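Long-range contacts in Peptide/nickel transport system substrate-binding protein (Listeria monocytogenes serotype 1/2a, PDB 5KZT), which binds peptides and probably delivers them to a membrane transporter for uptake into the cell: residues K85-D90 / N187-G192; V92-Y97 / I138-D143; S270-I275 / K316-L321. All blocks are in the same frame, centred on the assembly; numbering follows the deposited sequence. Where two conformers were deposited one is given.

Contact 1: residues K85-D90 / N187-G192; sequences KWSNGD and NMLFNG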
loop_
_atom_site.group_PDB
_atom_site.type_symbol
_atom_site.label_atom_id
_atom_site.label_comp_id
_atom_site.label_asym_id
_atom_site.label_seq_id
_atom_site.Cartn_x
_atom_site.Cartn_y
_atom_site.Cartn_z
ATOM N N LYS A 85 22.776 15.266 -2.320
ATOM C CA LYS A 85 23.407 15.072 -1.035
ATOM C C LYS A 85 22.466 14.423 -0.029
ATOM O O LYS A 85 21.239 14.575 -0.098
ATOM C CB LYS A 85 23.867 16.411 -0.494
ATOM C CG LYS A 85 25.145 16.903 -1.128
ATOM C CD LYS A 85 25.618 18.204 -0.500
ATOM C CE LYS A 85 26.652 18.895 -1.377
ATOM N NZ LYS A 85 27.670 17.955 -1.941
ATOM N N TRP A 86 23.061 13.673 0.886
ATOM C CA TRP A 86 22.389 13.238 2.105
ATOM C C TRP A 86 22.344 14.389 3.103
ATOM O O TRP A 86 23.144 15.335 3.011
ATOM C CB TRP A 86 23.124 12.052 2.715
ATOM C CG TRP A 86 23.000 10.806 1.896
ATOM C CD1 TRP A 86 23.956 10.238 1.108
ATOM C CD2 TRP A 86 21.836 9.983 1.782
ATOM N NE1 TRP A 86 23.456 9.110 0.498
ATOM C CE2 TRP A 86 22.165 8.911 0.923
ATOM C CE3 TRP A 86 20.547 10.028 2.356
ATOM C CZ2 TRP A 86 21.244 7.902 0.594
ATOM C CZ3 TRP A 86 19.631 9.029 2.028
ATOM C CH2 TRP A 86 19.986 7.983 1.146
ATOM N N SER A 87 21.414 14.301 4.059
ATOM C CA SER A 87 21.207 15.365 5.047
ATOM C C SER A 87 22.380 15.561 6.026
ATOM O O SER A 87 22.400 16.549 6.763
ATOM C CB SER A 87 19.907 15.120 5.812
ATOM O OG SER A 87 19.869 13.813 6.359
ATOM N N ASN A 88 23.340 14.629 6.038
ATOM C CA ASN A 88 24.625 14.800 6.737
ATOM C C ASN A 88 25.744 15.334 5.821
ATOM O O ASN A 88 26.921 15.325 6.199
ATOM C CB ASN A 88 25.052 13.477 7.419
ATOM C CG ASN A 88 25.445 12.368 6.432
ATOM O OD1 ASN A 88 25.282 12.493 5.221
ATOM N ND2 ASN A 88 25.983 11.272 6.969
ATOM N N GLY A 89 25.405 15.775 4.609
ATOM C CA GLY A 89 26.409 16.261 3.670
ATOM C C GLY A 89 27.105 15.233 2.780
ATOM O O GLY A 89 27.710 15.631 1.788
ATOM N N ASP A 90 27.034 13.931 3.094
ATOM C CA ASP A 90 27.631 12.896 2.214
ATOM C C ASP A 90 26.974 12.979 0.829
ATOM O O ASP A 90 25.757 13.155 0.745
ATOM C CB ASP A 90 27.384 11.467 2.738
ATOM C CG ASP A 90 28.140 11.134 4.040
ATOM O OD1 ASP A 90 28.921 11.951 4.559
ATOM O OD2 ASP A 90 27.926 10.005 4.551
ATOM N N ASN A 187 17.329 8.556 13.755
ATOM C CA ASN A 187 17.988 7.396 13.146
ATOM C C ASN A 187 17.652 7.177 11.666
ATOM O O ASN A 187 17.711 6.059 11.166
ATOM C CB ASN A 187 17.676 6.151 13.980
ATOM C CG ASN A 187 18.379 6.177 15.318
ATOM O OD1 ASN A 187 18.555 7.235 15.923
ATOM N ND2 ASN A 187 18.818 5.022 15.773
ATOM N N MET A 188 17.334 8.271 10.979
ATOM C CA MET A 188 17.127 8.299 9.547
ATOM C C MET A 188 18.018 9.366 8.918
ATOM O O MET A 188 18.358 10.363 9.570
ATOM C CB MET A 188 15.668 8.657 9.238
ATOM C CG MET A 188 14.626 7.732 9.838
ATOM S SD MET A 188 12.946 8.377 9.665
ATOM C CE MET A 188 12.802 8.215 7.881
ATOM N N LEU A 189 18.396 9.139 7.661
ATOM C CA LEU A 189 19.010 10.150 6.787
ATOM C C LEU A 189 18.109 10.461 5.594
ATOM O O LEU A 189 17.417 9.589 5.076
ATOM C CB LEU A 189 20.362 9.688 6.231
ATOM C CG LEU A 189 21.686 9.922 6.943
ATOM C CD1 LEU A 189 22.828 9.593 5.981
ATOM C CD2 LEU A 189 21.824 11.334 7.510
ATOM N N PHE A 190 18.173 11.702 5.132
ATOM C CA PHE A 190 17.219 12.235 4.168
ATOM C C PHE A 190 17.923 12.707 2.898
ATOM O O PHE A 190 19.006 13.296 2.954
ATOM C CB PHE A 190 16.431 13.386 4.818
ATOM C CG PHE A 190 15.975 13.070 6.211
ATOM C CD1 PHE A 190 15.071 12.022 6.440
ATOM C CD2 PHE A 190 16.492 13.759 7.313
ATOM C CE1 PHE A 190 14.662 11.705 7.745
ATOM C CE2 PHE A 190 16.097 13.443 8.611
ATOM C CZ PHE A 190 15.188 12.414 8.830
ATOM N N ASN A 191 17.323 12.398 1.750
ATOM C CA ASN A 191 17.788 12.935 0.471
ATOM C C ASN A 191 16.631 13.469 -0.358
ATOM O O ASN A 191 16.783 13.691 -1.549
ATOM C CB ASN A 191 18.602 11.889 -0.322
ATOM C CG ASN A 191 17.739 10.813 -0.966
ATOM O OD1 ASN A 191 16.776 10.337 -0.365
ATOM N ND2 ASN A 191 18.090 10.411 -2.183
ATOM N N GLY A 192 15.493 13.720 0.288
ATOM C CA GLY A 192 14.292 14.178 -0.393
ATOM C C GLY A 192 13.979 15.623 -0.039
ATOM O O GLY A 192 14.781 16.286 0.606
HETATM O O HOH W 1 19.702 15.867 1.874
#
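L189 of segment 187-192 fits against the bend formed by W86, S87 and N88. Its CD2 lies 3.4 Å from S87 OG. Its CD1 meets the N88 amide, 3.7 Å from ND2, and these two side chains cross at about a right angle. L189 CB packs 3.9 Å from W86 CE3. The L189 carbonyl O lies at the edge of the indole, near the ring plane, and also accepts from N46 ND2.

One face of the W86 indole carries N191. N191 CB is 4.1 Å from the centroid of the six-membered ring and 26° off its normal, a CH-pi contact. The two side chains lie side by side and point the same way. Their far ends are held by other partners: W86 NE1 bonds to D96, and N191 OD1 accepts from E47 N and N46 ND2.

W86 to G89 is a type I beta turn in the loop between strand 75-79 and helix 94-105. N88 OD1 accepts from D90 N, an Asx turn. The opposing segment leads into strand 194-197 and runs roughly antiparallel to residues 85-88, though neither is a regular strand.

S87 and F190 are bonded in both directions. S87 OG sits between its own backbone N and carbonyl carbon (chi1 53°), where it accepts from F190 N at 3.0 Å (161°). S87 N gives a weak bond to F190 O. A water also donates to F190 O, at 2.9 Å, and to K85 O. The F190 side chain packs on E195 and L196 of strand 194-197.

Contact 2: residues V92-Y97 / I138-D143; sequences VTANDY and IKAVDD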
loop_
_atom_site.group_PDB
_atom_site.type_symbol
_atom_site.label_atom_id
_atom_site.label_comp_id
_atom_site.label_asym_id
_atom_site.label_seq_id
_atom_site.Cartn_x
_atom_site.Cartn_y
_atom_site.Cartn_z
ATOM N N VAL A 92 25.229 11.593 -2.571
ATOM C CA VAL A 92 24.455 10.425 -2.967
ATOM C C VAL A 92 25.162 9.852 -4.194
ATOM O O VAL A 92 25.349 10.555 -5.205
ATOM C CB VAL A 92 22.984 10.757 -3.279
ATOM C CG1 VAL A 92 22.219 9.499 -3.712
ATOM C CG2 VAL A 92 22.312 11.436 -2.073
ATOM N N THR A 93 25.613 8.606 -4.080
ATOM C CA THR A 93 26.423 7.978 -5.136
ATOM C C THR A 93 25.785 6.667 -5.588
ATOM O O THR A 93 24.840 6.171 -4.952
ATOM C CB THR A 93 27.853 7.668 -4.651
ATOM O OG1 THR A 93 27.820 6.558 -3.757
ATOM C CG2 THR A 93 28.490 8.867 -3.975
ATOM N N ALA A 94 26.339 6.086 -6.655
ATOM C CA ALA A 94 25.871 4.800 -7.185
ATOM C C ALA A 94 25.943 3.703 -6.143
ATOM O O ALA A 94 25.121 2.797 -6.163
ATOM C CB ALA A 94 26.685 4.400 -8.406
ATOM N N ASN A 95 26.922 3.798 -5.243
ATOM C CA ASN A 95 27.109 2.800 -4.182
ATOM C C ASN A 95 25.921 2.710 -3.233
ATOM O O ASN A 95 25.646 1.647 -2.685
ATOM C CB ASN A 95 28.390 3.076 -3.416
ATOM C CG ASN A 95 29.604 3.020 -4.312
ATOM O OD1 ASN A 95 29.734 2.119 -5.126
ATOM N ND2 ASN A 95 30.471 4.018 -4.211
ATOM N N ASP A 96 25.209 3.820 -3.059
ATOM C CA ASP A 96 24.043 3.850 -2.188
ATOM C C ASP A 96 22.884 3.053 -2.774
ATOM O O ASP A 96 22.090 2.473 -2.034
ATOM C CB ASP A 96 23.562 5.281 -1.967
ATOM C CG ASP A 96 24.599 6.176 -1.345
ATOM O OD1 ASP A 96 25.536 5.711 -0.679
ATOM O OD2 ASP A 96 24.449 7.405 -1.511
ATOM N N TYR A 97 22.776 3.052 -4.103
ATOM C CA TYR A 97 21.747 2.262 -4.766
ATOM C C TYR A 97 22.111 0.790 -4.766
ATOM O O TYR A 97 21.257 -0.069 -4.497
ATOM C CB TYR A 97 21.516 2.715 -6.196
ATOM C CG TYR A 97 20.896 4.070 -6.317
ATOM C CD1 TYR A 97 21.689 5.210 -6.325
ATOM C CD2 TYR A 97 19.526 4.222 -6.450
ATOM C CE1 TYR A 97 21.118 6.477 -6.436
ATOM C CE2 TYR A 97 18.951 5.481 -6.563
ATOM C CZ TYR A 97 19.761 6.596 -6.573
ATOM O OH TYR A 97 19.248 7.847 -6.706
ATOM N N ILE A 138 22.599 -4.895 -10.516
ATOM C CA ILE A 138 22.909 -3.470 -10.413
ATOM C C ILE A 138 24.396 -3.340 -10.103
ATOM O O ILE A 138 24.896 -4.017 -9.203
ATOM C CB ILE A 138 22.024 -2.745 -9.365
ATOM C CG1 ILE A 138 22.359 -1.247 -9.340
ATOM C CG2 ILE A 138 22.124 -3.403 -7.968
ATOM C CD1 ILE A 138 21.374 -0.402 -8.537
ATOM N N LYS A 139 25.074 -2.489 -10.873
ATOM C CA LYS A 139 26.513 -2.243 -10.819
ATOM C C LYS A 139 26.763 -0.749 -10.723
ATOM O O LYS A 139 26.138 0.027 -11.456
ATOM C CB LYS A 139 27.170 -2.661 -12.139
ATOM C CG LYS A 139 27.867 -3.990 -12.194
ATOM C CD LYS A 139 28.435 -4.184 -13.599
ATOM C CE LYS A 139 29.008 -5.580 -13.838
ATOM N NZ LYS A 139 27.981 -6.640 -13.604
ATOM N N ALA A 140 27.703 -0.361 -9.855
ATOM C CA ALA A 140 28.221 0.993 -9.844
ATOM C C ALA A 140 29.358 1.000 -10.861
ATOM O O ALA A 140 30.460 0.534 -10.583
ATOM C CB ALA A 140 28.723 1.380 -8.469
ATOM N N VAL A 141 29.072 1.510 -12.046
ATOM C CA VAL A 141 30.079 1.662 -13.091
ATOM C C VAL A 141 31.151 2.680 -12.631
ATOM O O VAL A 141 32.345 2.489 -12.850
ATOM C CB VAL A 141 29.412 2.082 -14.421
ATOM C CG1 VAL A 141 30.436 2.463 -15.472
ATOM C CG2 VAL A 141 28.518 0.947 -14.933
ATOM N N ASP A 142 30.691 3.762 -12.013
ATOM C CA ASP A 142 31.540 4.673 -11.273
ATOM C C ASP A 142 30.646 5.313 -10.197
ATOM O O ASP A 142 29.468 4.922 -10.051
ATOM C CB ASP A 142 32.261 5.677 -12.212
ATOM C CG ASP A 142 31.316 6.612 -12.989
ATOM O OD1 ASP A 142 30.263 7.036 -12.492
ATOM O OD2 ASP A 142 31.666 6.985 -14.121
ATOM N N ASP A 143 31.165 6.275 -9.439
ATOM C CA ASP A 143 30.383 6.819 -8.328
ATOM C C ASP A 143 29.080 7.518 -8.745
ATOM O O ASP A 143 28.162 7.631 -7.918
ATOM C CB ASP A 143 31.264 7.702 -7.422
ATOM C CG ASP A 143 32.287 6.878 -6.634
ATOM O OD1 ASP A 143 32.116 5.646 -6.525
ATOM O OD2 ASP A 143 33.280 7.444 -6.133
#
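A94 N donates to D143 O at 2.7 Å, and the bond is nearly straight (167°). The N-H comes from above the D143 carbonyl plane. A second, weak bond runs from N95 ND2 to D143 OD1 at 3.3 Å, with the amide and carboxylate planes 76° apart. Next to these bonds, T93 and D96 form a capping box at the start of helix 94-105. T93 N donates to D96 OD2 at 3.1 Å, and T93 OG1 accepts weakly from N95 N.

Packing follows below the cap. A94 CB touches A140 CB at 3.6 Å and also lies against D142 O. One helical turn on, Y97 CB meets I138 CD1 at 3.9 Å. I138 CG1 is anti to the backbone N (chi1 -178°) and the chain stays extended beyond it, so CD1 reaches the helix. L146 of strand 145-149 and V98 of the helix add to this apolar layer. The helix thus packs against strand 138-140, an outermost strand of a four-stranded antiparallel sheet.

The first helical N-H groups are supplied with acceptors from both the cap and the neighbouring loop. The D143 carboxylate lies near this helix N terminus, which may slightly favour its charge, though D143 is exposed.

Contact 3: residues S270-I275 / K316-L321; sequences SSTFYI and KPANNL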
loop_
_atom_site.group_PDB
_atom_site.type_symbol
_atom_site.label_atom_id
_atom_site.label_comp_id
_atom_site.label_asym_id
_atom_site.label_seq_id
_atom_site.Cartn_x
_atom_site.Cartn_y
_atom_site.Cartn_z
ATOM N N SER A 270 -8.073 4.211 -5.996
ATOM C CA SER A 270 -7.873 2.966 -6.791
ATOM C C SER A 270 -7.378 1.782 -5.936
ATOM O O SER A 270 -6.575 0.968 -6.389
ATOM C CB SER A 270 -6.908 3.198 -7.969
ATOM O OG SER A 270 -7.430 4.148 -8.885
ATOM N N SER A 271 -7.904 1.704 -4.719
ATOM C CA SER A 271 -7.518 0.706 -3.740
ATOM C C SER A 271 -8.712 -0.190 -3.489
ATOM O O SER A 271 -9.865 0.253 -3.616
ATOM C CB SER A 271 -7.066 1.400 -2.462
ATOM O OG SER A 271 -5.906 2.170 -2.737
ATOM N N THR A 272 -8.431 -1.450 -3.157
ATOM C CA THR A 272 -9.463 -2.436 -2.876
ATOM C C THR A 272 -9.310 -2.934 -1.443
ATOM O O THR A 272 -8.200 -3.297 -1.023
ATOM C CB THR A 272 -9.323 -3.621 -3.830
ATOM O OG1 THR A 272 -9.445 -3.138 -5.176
ATOM C CG2 THR A 272 -10.396 -4.686 -3.545
ATOM N N PHE A 273 -10.418 -2.928 -0.703
ATOM C CA PHE A 273 -10.483 -3.491 0.629
ATOM C C PHE A 273 -11.189 -4.834 0.540
ATOM O O PHE A 273 -12.184 -4.979 -0.178
ATOM C CB PHE A 273 -11.189 -2.538 1.591
ATOM C CG PHE A 273 -10.250 -1.578 2.254
ATOM C CD1 PHE A 273 -9.749 -0.491 1.549
ATOM C CD2 PHE A 273 -9.795 -1.809 3.538
ATOM C CE1 PHE A 273 -8.854 0.388 2.140
ATOM C CE2 PHE A 273 -8.913 -0.930 4.138
ATOM C CZ PHE A 273 -8.435 0.165 3.440
ATOM N N TYR A 274 -10.629 -5.825 1.222
ATOM C CA TYR A 274 -11.080 -7.186 1.073
ATOM C C TYR A 274 -10.931 -7.907 2.383
ATOM O O TYR A 274 -10.111 -7.533 3.221
ATOM C CB TYR A 274 -10.319 -7.919 -0.029
ATOM C CG TYR A 274 -8.809 -7.825 0.057
ATOM C CD1 TYR A 274 -8.138 -6.777 -0.565
ATOM C CD2 TYR A 274 -8.052 -8.776 0.749
ATOM C CE1 TYR A 274 -6.763 -6.662 -0.513
ATOM C CE2 TYR A 274 -6.659 -8.667 0.811
ATOM C CZ TYR A 274 -6.027 -7.607 0.171
ATOM O OH TYR A 274 -4.667 -7.447 0.207
ATOM N N ILE A 275 -11.724 -8.960 2.520
ATOM C CA ILE A 275 -11.617 -9.885 3.637
ATOM C C ILE A 275 -10.516 -10.896 3.314
ATOM O O ILE A 275 -10.573 -11.563 2.269
ATOM C CB ILE A 275 -12.934 -10.665 3.872
ATOM C CG1 ILE A 275 -14.133 -9.725 4.031
ATOM C CG2 ILE A 275 -12.795 -11.597 5.076
ATOM C CD1 ILE A 275 -14.120 -8.875 5.270
ATOM N N LYS A 316 -17.373 2.483 -3.281
ATOM C CA LYS A 316 -18.411 1.627 -3.850
ATOM C C LYS A 316 -18.075 0.147 -3.732
ATOM O O LYS A 316 -16.912 -0.188 -3.539
ATOM C CB LYS A 316 -18.718 2.023 -5.290
ATOM C CG LYS A 316 -17.604 1.875 -6.305
ATOM C CD LYS A 316 -18.041 2.588 -7.595
ATOM C CE LYS A 316 -17.299 2.062 -8.818
ATOM N NZ LYS A 316 -15.956 2.678 -8.950
ATOM N N PRO A 317 -19.115 -0.723 -3.790
ATOM C CA PRO A 317 -18.886 -2.161 -3.699
ATOM C C PRO A 317 -17.897 -2.658 -4.723
ATOM O O PRO A 317 -17.844 -2.140 -5.835
ATOM C CB PRO A 317 -20.264 -2.756 -3.972
ATOM C CG PRO A 317 -21.194 -1.720 -3.464
ATOM C CD PRO A 317 -20.561 -0.433 -3.910
ATOM N N ALA A 318 -17.104 -3.644 -4.309
ATOM C CA ALA A 318 -16.113 -4.281 -5.150
ATOM C C ALA A 318 -16.516 -5.735 -5.307
ATOM O O ALA A 318 -16.848 -6.397 -4.318
ATOM C CB ALA A 318 -14.747 -4.193 -4.496
ATOM N N ASN A 319 -16.501 -6.209 -6.548
ATOM C CA ASN A 319 -16.664 -7.630 -6.880
ATOM C C ASN A 319 -15.467 -8.138 -7.689
ATOM O O ASN A 319 -15.557 -9.123 -8.448
ATOM C CB ASN A 319 -17.956 -7.809 -7.651
ATOM C CG ASN A 319 -19.164 -7.359 -6.860
ATOM O OD1 ASN A 319 -19.829 -6.390 -7.219
ATOM N ND2 ASN A 319 -19.449 -8.041 -5.786
ATOM N N ASN A 320 -14.350 -7.424 -7.532
ATOM C CA ASN A 320 -13.067 -7.725 -8.127
ATOM C C ASN A 320 -11.977 -7.273 -7.156
ATOM O O ASN A 320 -12.130 -6.276 -6.425
ATOM C CB ASN A 320 -12.853 -6.959 -9.422
ATOM C CG ASN A 320 -13.895 -7.270 -10.473
ATOM O OD1 ASN A 320 -14.983 -6.704 -10.454
ATOM N ND2 ASN A 320 -13.564 -8.175 -11.390
ATOM N N LEU A 321 -10.858 -7.976 -7.180
ATOM C CA LEU A 321 -9.652 -7.538 -6.499
ATOM C C LEU A 321 -9.053 -6.313 -7.176
ATOM O O LEU A 321 -8.654 -5.345 -6.505
ATOM C CB LEU A 321 -8.620 -8.665 -6.480
ATOM C CG LEU A 321 -7.255 -8.288 -5.949
ATOM C CD1 LEU A 321 -7.357 -7.722 -4.542
ATOM C CD2 LEU A 321 -6.329 -9.496 -6.021
HETATM O O HOH W 2 -11.891 -3.546 -6.262
#
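T272 is the residue of strand 264-277 that carries this contact. Its OG1 donates to L321 O at 2.7 Å, from above the carbonyl plane, with a C=O...donor angle of 144°. A water donates to the same OG1 at 2.7 Å and to N320 O, so the hydroxyl links two successive carbonyls of the loop, one directly and one through water. With OG1 beside the backbone N (chi1 -59°), CG2 is anti to that N and comes within 3.7 Å of N320 O. CG2 is also near A318 CB, at 4.5 Å.

F273 turns its side chain to the other side of the strand, as strand alternation requires. There its ring meets that of Y495 with the planes about parallel.

Y274 again faces segment 316-321. Its ring atom CD1 lies 4.2 Å from L321 CD1, and the two side chains run at a slant to each other. L321 reaches it because CG is anti to the backbone N (chi1 173°). L438 and F439 continue the apolar packing around this pair. At the polar end of the loop, N320 ND2 bonds to G341 O and to E481.

Segment 316-321 thus lies over one side of a central strand in a large mixed sheet. F273, on the other side, packs on an acidic side chain of the bound peptide. Such a sheet, with one strand lining the ligand cleft, fits the periplasmic binding protein fold of the family 5 solute-binding proteins.

From the N terminus, residues 85-90 come first and open contact 1. Residues 92-97 follow almost at once and open contact 2, which closes at 138-143. Contact 1 closes later, at 187-192, so the loop of contact 2 lies wholly within that of contact 1. The two also touch in space, where V92 CG2 packs on K85, W86 and N191. Contact 2 ties the start of helix 94-105 to strand 138-140; contact 1 ties the loop before that helix to the approach to strand 194-197. Contact 3 comes afterwards in the chain. It joins strand 264-277 to the loop after strand 316-317, with its centre about 38 Å from that of contact 1, on the opposite side of the chain's centre.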